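Local atomic coordinates of conserved hypothetical protein (Sulfolobus solfataricus, PDB entry 2FNA), a protein that is probably an archaeal AAA+ ATPase of unestablished cellular role, and binds ADP and magnesium in a P-loop nucleotide-binding domain. Residues A[13-18]-A[44-49]; A[94-99]-A[105-110]. All coordinates share one frame; numbering follows the deposited sequence.

Contact 1 (A[13-18]-A[44-49]); sequences KDFFDR and SSIIKI. With MG (magnesium ion), chain C; ADP (adenosine-5'-diphosphate), chain D; EDO (1,2-ethanediol), chain H.
Phe15 lies between Ile49 and the adenine of ADP, and the apolar part of the contact is built on its ring. Ile49 CD1 stands 3.8 Å from the centroid of the Phe15 ring and 25° off its normal, the geometry of a CH-pi contact over one face. The opposite face carries the adenine, with N6 above the ring centre. Ser45 CB and Ile46 CG2 come in obliquely; Ile46 CG2 lies 3.6 Å from Phe15 CZ. Phe15 CG is anti to the backbone N (chi1 -165°), a torsion that swings the ring toward helix 43-54. A serine in place of Phe15 would probably leave both the adenine face and the Ile49 methyl without their partner, opening a gap between base and helix.

Ser44 belongs to a sequence matching a Walker A P-loop, the strand-loop-helix phosphate grip of AAA+ ATPases, and the bonds to ADP agree with that reading. Ser44 N donates to ADP O3B (2.9 Å, 166°), while Ser45 grips ADP O1A twice, through its backbone N and, at 2.6 Å, through OG. The backbone of Phe16 reads the base edge: N donates to ADP N1 over 2.9 Å, and Phe16 O accepts from N6.

Metal coordination forms the third group. Six oxygens surround the magnesium: Ser44 OG, ADP O3B at 2.0 Å from the ion, and four waters. Two of these waters donate onward to the nucleotide, one to ADP O2B and one to O2A, and Asp144 is hydrogen-bonded to Ser44 OG.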
loop_
_atom_site.group_PDB
_atom_site.type_symbol
_atom_site.label_atom_id
_atom_site.label_comp_id
_atom_site.label_asym_id
_atom_site.label_seq_id
_atom_site.Cartn_x
_atom_site.Cartn_y
_atom_site.Cartn_z
ATOM N N LYS A 13 -16.240 5.710 12.422
ATOM C CA LYS A 13 -17.121 6.880 12.466
ATOM C C LYS A 13 -16.613 7.994 11.549
ATOM O O LYS A 13 -17.381 8.859 11.151
ATOM C CB LYS A 13 -17.294 7.363 13.891
ATOM C CG LYS A 13 -18.033 6.310 14.772
ATOM C CD LYS A 13 -18.466 6.882 16.099
ATOM C CE LYS A 13 -19.186 5.855 16.934
ATOM N NZ LYS A 13 -20.447 5.427 16.280
ATOM N N ASP A 14 -15.332 7.933 11.193
ATOM C CA ASP A 14 -14.699 8.906 10.306
ATOM C C ASP A 14 -14.526 8.386 8.869
ATOM O O ASP A 14 -13.864 9.020 8.068
ATOM C CB ASP A 14 -13.315 9.263 10.846
ATOM C CG ASP A 14 -13.343 9.844 12.267
ATOM O OD1 ASP A 14 -14.331 10.503 12.653
ATOM O OD2 ASP A 14 -12.343 9.664 13.000
ATOM N N PHE A 15 -15.139 7.254 8.530
ATOM C CA PHE A 15 -14.794 6.555 7.330
ATOM C C PHE A 15 -16.040 6.205 6.543
ATOM O O PHE A 15 -16.949 5.599 7.068
ATOM C CB PHE A 15 -14.000 5.305 7.742
ATOM C CG PHE A 15 -13.257 4.649 6.639
ATOM C CD1 PHE A 15 -12.033 5.170 6.204
ATOM C CD2 PHE A 15 -13.738 3.479 6.052
ATOM C CE1 PHE A 15 -11.334 4.554 5.203
ATOM C CE2 PHE A 15 -13.044 2.872 5.047
ATOM C CZ PHE A 15 -11.811 3.412 4.619
ATOM N N PHE A 16 -16.079 6.594 5.272
ATOM C CA PHE A 16 -17.233 6.306 4.383
ATOM C C PHE A 16 -17.294 4.854 3.886
ATOM O O PHE A 16 -16.399 4.411 3.169
ATOM C CB PHE A 16 -17.159 7.209 3.167
ATOM C CG PHE A 16 -18.237 6.975 2.167
ATOM C CD1 PHE A 16 -19.566 7.189 2.503
ATOM C CD2 PHE A 16 -17.934 6.600 0.864
ATOM C CE1 PHE A 16 -20.559 6.998 1.570
ATOM C CE2 PHE A 16 -18.931 6.421 -0.077
ATOM C CZ PHE A 16 -20.233 6.618 0.269
ATOM N N ASP A 17 -18.378 4.156 4.239
ATOM C CA ASP A 17 -18.669 2.773 3.841
ATOM C C ASP A 17 -17.473 1.839 3.873
ATOM O O ASP A 17 -16.840 1.719 4.924
ATOM C CB ASP A 17 -19.432 2.691 2.503
ATOM C CG ASP A 17 -20.344 1.429 2.392
ATOM O OD1 ASP A 17 -20.256 0.447 3.206
ATOM O OD2 ASP A 17 -21.185 1.437 1.458
ATOM N N ARG A 18 -17.183 1.183 2.738
ATOM C CA ARG A 18 -16.353 -0.029 2.699
ATOM C C ARG A 18 -16.678 -1.054 3.793
ATOM O O ARG A 18 -15.782 -1.727 4.290
ATOM C CB ARG A 18 -14.854 0.304 2.765
ATOM C CG ARG A 18 -14.410 1.405 1.891
ATOM C CD ARG A 18 -14.501 1.111 0.391
ATOM N NE ARG A 18 -13.510 1.935 -0.269
ATOM C CZ ARG A 18 -13.437 2.148 -1.575
ATOM N NH1 ARG A 18 -14.320 1.592 -2.397
ATOM N NH2 ARG A 18 -12.443 2.907 -2.042
ATOM N N SER A 44 -4.483 1.462 4.328
ATOM C CA SER A 44 -3.964 1.634 5.692
ATOM C C SER A 44 -5.107 1.976 6.661
ATOM O O SER A 44 -5.124 1.499 7.800
ATOM C CB SER A 44 -2.829 2.675 5.761
ATOM O OG SER A 44 -1.700 2.309 4.969
ATOM N N SER A 45 -6.075 2.771 6.198
ATOM C CA SER A 45 -7.278 3.099 6.984
ATOM C C SER A 45 -8.096 1.877 7.448
ATOM O O SER A 45 -8.443 1.750 8.658
ATOM C CB SER A 45 -8.183 4.091 6.211
ATOM O OG SER A 45 -7.530 5.334 5.898
ATOM N N ILE A 46 -8.451 0.983 6.531
ATOM C CA ILE A 46 -9.283 -0.151 6.956
ATOM C C ILE A 46 -8.523 -1.109 7.849
ATOM O O ILE A 46 -9.123 -1.762 8.685
ATOM C CB ILE A 46 -9.937 -0.940 5.803
ATOM C CG1 ILE A 46 -8.914 -1.621 4.882
ATOM C CG2 ILE A 46 -10.912 -0.079 5.042
ATOM C CD1 ILE A 46 -9.543 -2.780 4.103
ATOM N N ILE A 47 -7.203 -1.175 7.667
ATOM C CA ILE A 47 -6.323 -1.981 8.505
ATOM C C ILE A 47 -6.315 -1.423 9.920
ATOM O O ILE A 47 -6.489 -2.176 10.892
ATOM C CB ILE A 47 -4.886 -2.049 7.928
ATOM C CG1 ILE A 47 -4.880 -2.882 6.643
ATOM C CG2 ILE A 47 -3.899 -2.715 8.903
ATOM C CD1 ILE A 47 -3.557 -2.918 5.928
ATOM N N LYS A 48 -6.114 -0.110 10.036
ATOM C CA LYS A 48 -6.189 0.569 11.340
ATOM C C LYS A 48 -7.572 0.453 11.996
ATOM O O LYS A 48 -7.679 0.127 13.166
ATOM C CB LYS A 48 -5.825 2.014 11.163
ATOM C CG LYS A 48 -4.344 2.182 10.830
ATOM C CD LYS A 48 -4.049 3.550 10.230
ATOM C CE LYS A 48 -2.974 4.229 10.978
ATOM N NZ LYS A 48 -3.456 4.586 12.352
ATOM N N ILE A 49 -8.632 0.689 11.231
ATOM C CA ILE A 49 -9.983 0.531 11.733
ATOM C C ILE A 49 -10.169 -0.904 12.198
ATOM O O ILE A 49 -10.638 -1.129 13.307
ATOM C CB ILE A 49 -11.025 0.915 10.649
ATOM C CG1 ILE A 49 -11.010 2.428 10.421
ATOM C CG2 ILE A 49 -12.432 0.420 11.017
ATOM C CD1 ILE A 49 -11.705 2.832 9.145
HETATM MG MG MG C . -1.216 3.064 3.012
HETATM P PB ADP D . -3.752 3.773 1.161
HETATM O O1B ADP D . -4.594 2.850 0.340
HETATM O O2B ADP D . -2.805 4.597 0.294
HETATM O O3B ADP D . -3.124 3.201 2.387
HETATM P PA ADP D . -5.019 5.604 3.102
HETATM O O1A ADP D . -5.667 4.762 4.153
HETATM O O2A ADP D . -3.710 6.121 3.534
HETATM O O3A ADP D . -4.868 4.912 1.638
HETATM O "O5'" ADP D . -6.088 6.705 2.691
HETATM C "C5'" ADP D . -5.763 7.818 1.841
HETATM C "C4'" ADP D . -6.517 9.062 2.308
HETATM O "O4'" ADP D . -7.890 8.997 1.975
HETATM C "C3'" ADP D . -6.492 9.290 3.788
HETATM O "O3'" ADP D . -6.620 10.712 4.000
HETATM C "C2'" ADP D . -7.758 8.629 4.287
HETATM O "O2'" ADP D . -8.242 9.206 5.491
HETATM C "C1'" ADP D . -8.686 8.931 3.144
HETATM N N9 ADP D . -9.706 7.924 2.873
HETATM C C8 ADP D . -9.585 6.890 2.013
HETATM N N7 ADP D . -10.726 6.205 1.950
HETATM C C5 ADP D . -11.598 6.792 2.805
HETATM C C6 ADP D . -12.999 6.586 3.232
HETATM N N6 ADP D . -13.716 5.555 2.741
HETATM N N1 ADP D . -13.545 7.460 4.125
HETATM C C2 ADP D . -12.854 8.504 4.619
HETATM N N3 ADP D . -11.581 8.758 4.270
HETATM C C4 ADP D . -10.932 7.952 3.384
HETATM C C1 EDO H . -3.642 1.438 14.680
HETATM O O1 EDO H . -4.039 2.808 14.562
HETATM C C2 EDO H . -2.129 1.360 14.867
HETATM O O2 EDO H . -1.428 2.027 13.804
HETATM O O HOH W 1 -0.508 3.775 1.144
HETATM O O HOH W 2 -0.927 1.144 2.564
HETATM O O HOH W 3 -1.428 4.985 3.850
HETATM O O HOH W 4 0.766 3.022 3.790
#

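Contact 2 (A[94-99]-A[105-110]); sequences SLLKAL and IVIMGN
Leu99 and Ile105 meet at the enclosed end of a contact between the short helix 95-98 and a two-stranded beta hairpin, whose strands 105-107 and 112-114 run antiparallel. No hydrogen bond joins the two segments, so the geometry is that of apolar packing, far from the nucleotide. Leu99 CD2 approaches Ile105 CD1 at 4.0 Å, the two side chains meeting at a slant. In Ile105, CG1 is anti to the carbonyl carbon and CG2 anti to the backbone N (chi1 -62°), which spreads the two branches over Leu99: CD1 meets the leucine side chain, while CG2 lies 3.8 Å from the carbonyl oxygen of Leu99. Burial of both residues is completed from outside the pair. Ile112 of the second strand touches each of them, Ile85 of helix 74-91 and Leu127 of helix 124-133 cover Leu99, and Phe114 reaches Ile105.

Ile107 marks the transition. Its CD1 rests 3.5 Å from Leu96 O, a methyl against a backbone carbonyl, and its CG2 faces Leu96 CD2 across 4.1 Å.

Beyond it the contact opens toward solvent, where Gly109 and Asn110 are exposed and Leu96 is partly so. Leu96 spans the contact from Ile107 to the turn at Gly109 and Asn110, and has the largest share of the buried surface. That turn contains a cis peptide bond between Met108, a selenomethionine, and Gly109. Asn110 starts out directed away from the helix, yet its end comes back, with OD1 3.9 Å from Leu96 CD2. That same methyl lies 3.7 Å from Asn110 CA and, nearer still, 3.4 Å from Gly109 O.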
loop_
_atom_site.group_PDB
_atom_site.type_symbol
_atom_site.label_atom_id
_atom_site.label_comp_id
_atom_site.label_asym_id
_atom_site.label_seq_id
_atom_site.Cartn_x
_atom_site.Cartn_y
_atom_site.Cartn_z
ATOM N N SER A 94 3.829 -11.645 29.320
ATOM C CA SER A 94 4.628 -12.888 29.277
ATOM C C SER A 94 5.514 -13.001 28.034
ATOM O O SER A 94 6.176 -14.026 27.831
ATOM C CB SER A 94 3.724 -14.123 29.354
ATOM O OG SER A 94 2.859 -14.214 28.232
ATOM N N LEU A 95 5.513 -11.969 27.195
ATOM C CA LEU A 95 6.331 -11.989 25.986
ATOM C C LEU A 95 7.798 -11.758 26.319
ATOM O O LEU A 95 8.662 -12.475 25.830
ATOM C CB LEU A 95 5.854 -10.931 24.998
ATOM C CG LEU A 95 6.558 -10.856 23.636
ATOM C CD1 LEU A 95 6.656 -12.218 23.000
ATOM C CD2 LEU A 95 5.799 -9.932 22.753
ATOM N N LEU A 96 8.071 -10.762 27.159
ATOM C CA LEU A 96 9.442 -10.461 27.574
ATOM C C LEU A 96 10.147 -11.723 28.074
ATOM O O LEU A 96 11.316 -11.949 27.765
ATOM C CB LEU A 96 9.460 -9.360 28.633
ATOM C CG LEU A 96 10.617 -8.371 28.501
ATOM C CD1 LEU A 96 10.408 -7.466 27.303
ATOM C CD2 LEU A 96 10.807 -7.531 29.772
ATOM N N LYS A 97 9.416 -12.557 28.813
ATOM C CA LYS A 97 9.899 -13.877 29.232
ATOM C C LYS A 97 10.111 -14.839 28.055
ATOM O O LYS A 97 11.099 -15.565 28.020
ATOM C CB LYS A 97 8.912 -14.497 30.238
ATOM C CG LYS A 97 9.223 -15.948 30.662
ATOM C CD LYS A 97 8.078 -16.536 31.514
ATOM C CE LYS A 97 8.096 -18.076 31.563
ATOM N NZ LYS A 97 8.377 -18.598 32.921
ATOM N N ALA A 98 9.161 -14.859 27.120
ATOM C CA ALA A 98 9.232 -15.734 25.930
ATOM C C ALA A 98 10.321 -15.323 24.913
ATOM O O ALA A 98 10.805 -16.169 24.150
ATOM C CB ALA A 98 7.866 -15.815 25.249
ATOM N N LEU A 99 10.702 -14.042 24.905
ATOM C CA LEU A 99 11.797 -13.551 24.048
ATOM C C LEU A 99 13.179 -13.715 24.690
ATOM O O LEU A 99 14.203 -13.510 24.033
ATOM C CB LEU A 99 11.583 -12.069 23.691
ATOM C CG LEU A 99 10.338 -11.770 22.863
ATOM C CD1 LEU A 99 10.113 -10.271 22.692
ATOM C CD2 LEU A 99 10.437 -12.460 21.528
ATOM N N ILE A 105 18.662 -11.887 21.028
ATOM C CA ILE A 105 17.895 -10.874 21.764
ATOM C C ILE A 105 18.517 -10.612 23.120
ATOM O O ILE A 105 18.969 -11.537 23.788
ATOM C CB ILE A 105 16.402 -11.277 21.917
ATOM C CG1 ILE A 105 15.753 -11.393 20.529
ATOM C CG2 ILE A 105 15.633 -10.265 22.795
ATOM C CD1 ILE A 105 14.227 -11.478 20.517
ATOM N N VAL A 106 18.546 -9.335 23.499
ATOM C CA VAL A 106 19.056 -8.884 24.794
ATOM C C VAL A 106 17.979 -8.021 25.463
ATOM O O VAL A 106 17.396 -7.149 24.816
ATOM C CB VAL A 106 20.358 -8.051 24.639
ATOM C CG1 VAL A 106 20.823 -7.511 25.991
ATOM C CG2 VAL A 106 21.451 -8.876 23.974
ATOM N N ILE A 107 17.744 -8.260 26.755
ATOM C CA ILE A 107 16.677 -7.595 27.508
ATOM C C ILE A 107 17.242 -6.593 28.512
ATOM O O ILE A 107 18.124 -6.935 29.301
ATOM C CB ILE A 107 15.829 -8.641 28.249
ATOM C CG1 ILE A 107 15.057 -9.487 27.231
ATOM C CG2 ILE A 107 14.864 -7.972 29.236
ATOM C CD1 ILE A 107 14.690 -10.853 27.726
HETATM N N MSE A 108 16.729 -5.362 28.476
HETATM C CA MSE A 108 17.126 -4.317 29.433
HETATM C C MSE A 108 16.233 -3.071 29.301
HETATM O O MSE A 108 16.385 -2.322 28.333
HETATM C CB MSE A 108 18.592 -3.908 29.220
ATOM N N GLY A 109 15.290 -2.838 30.222
ATOM C CA GLY A 109 14.884 -3.773 31.286
ATOM C C GLY A 109 13.499 -4.319 30.990
ATOM O O GLY A 109 13.254 -5.526 31.112
ATOM N N ASN A 110 12.588 -3.424 30.609
ATOM C CA ASN A 110 11.297 -3.825 30.056
ATOM C C ASN A 110 11.253 -3.696 28.525
ATOM O O ASN A 110 10.179 -3.597 27.917
ATOM C CB ASN A 110 10.166 -3.022 30.692
ATOM C CG ASN A 110 8.926 -3.863 30.915
ATOM O OD1 ASN A 110 8.918 -4.758 31.767
ATOM N ND2 ASN A 110 7.873 -3.589 30.152
#

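How the contacts relate
From the N terminus, contact 1 forms first: 13-18 precedes helix 19-27, and the chain passes through that helix and strand 32-37 before helix 43-54 brings 44-49 back against it. The closed loop thus joins the base-binding N-terminal segment to the phosphate-binding helix. Contact 2 opens only after strand 58-62 and helix 74-91, and closes a much shorter loop, five residues between 94-99 and 105-110, tying helix 95-98 to the hairpin. The two are in series, neither nested nor crossed. Their centres lie 34 Å apart and their nearest atoms about 18 Å, so they do not touch, although both belong to the ATPase part of the chain.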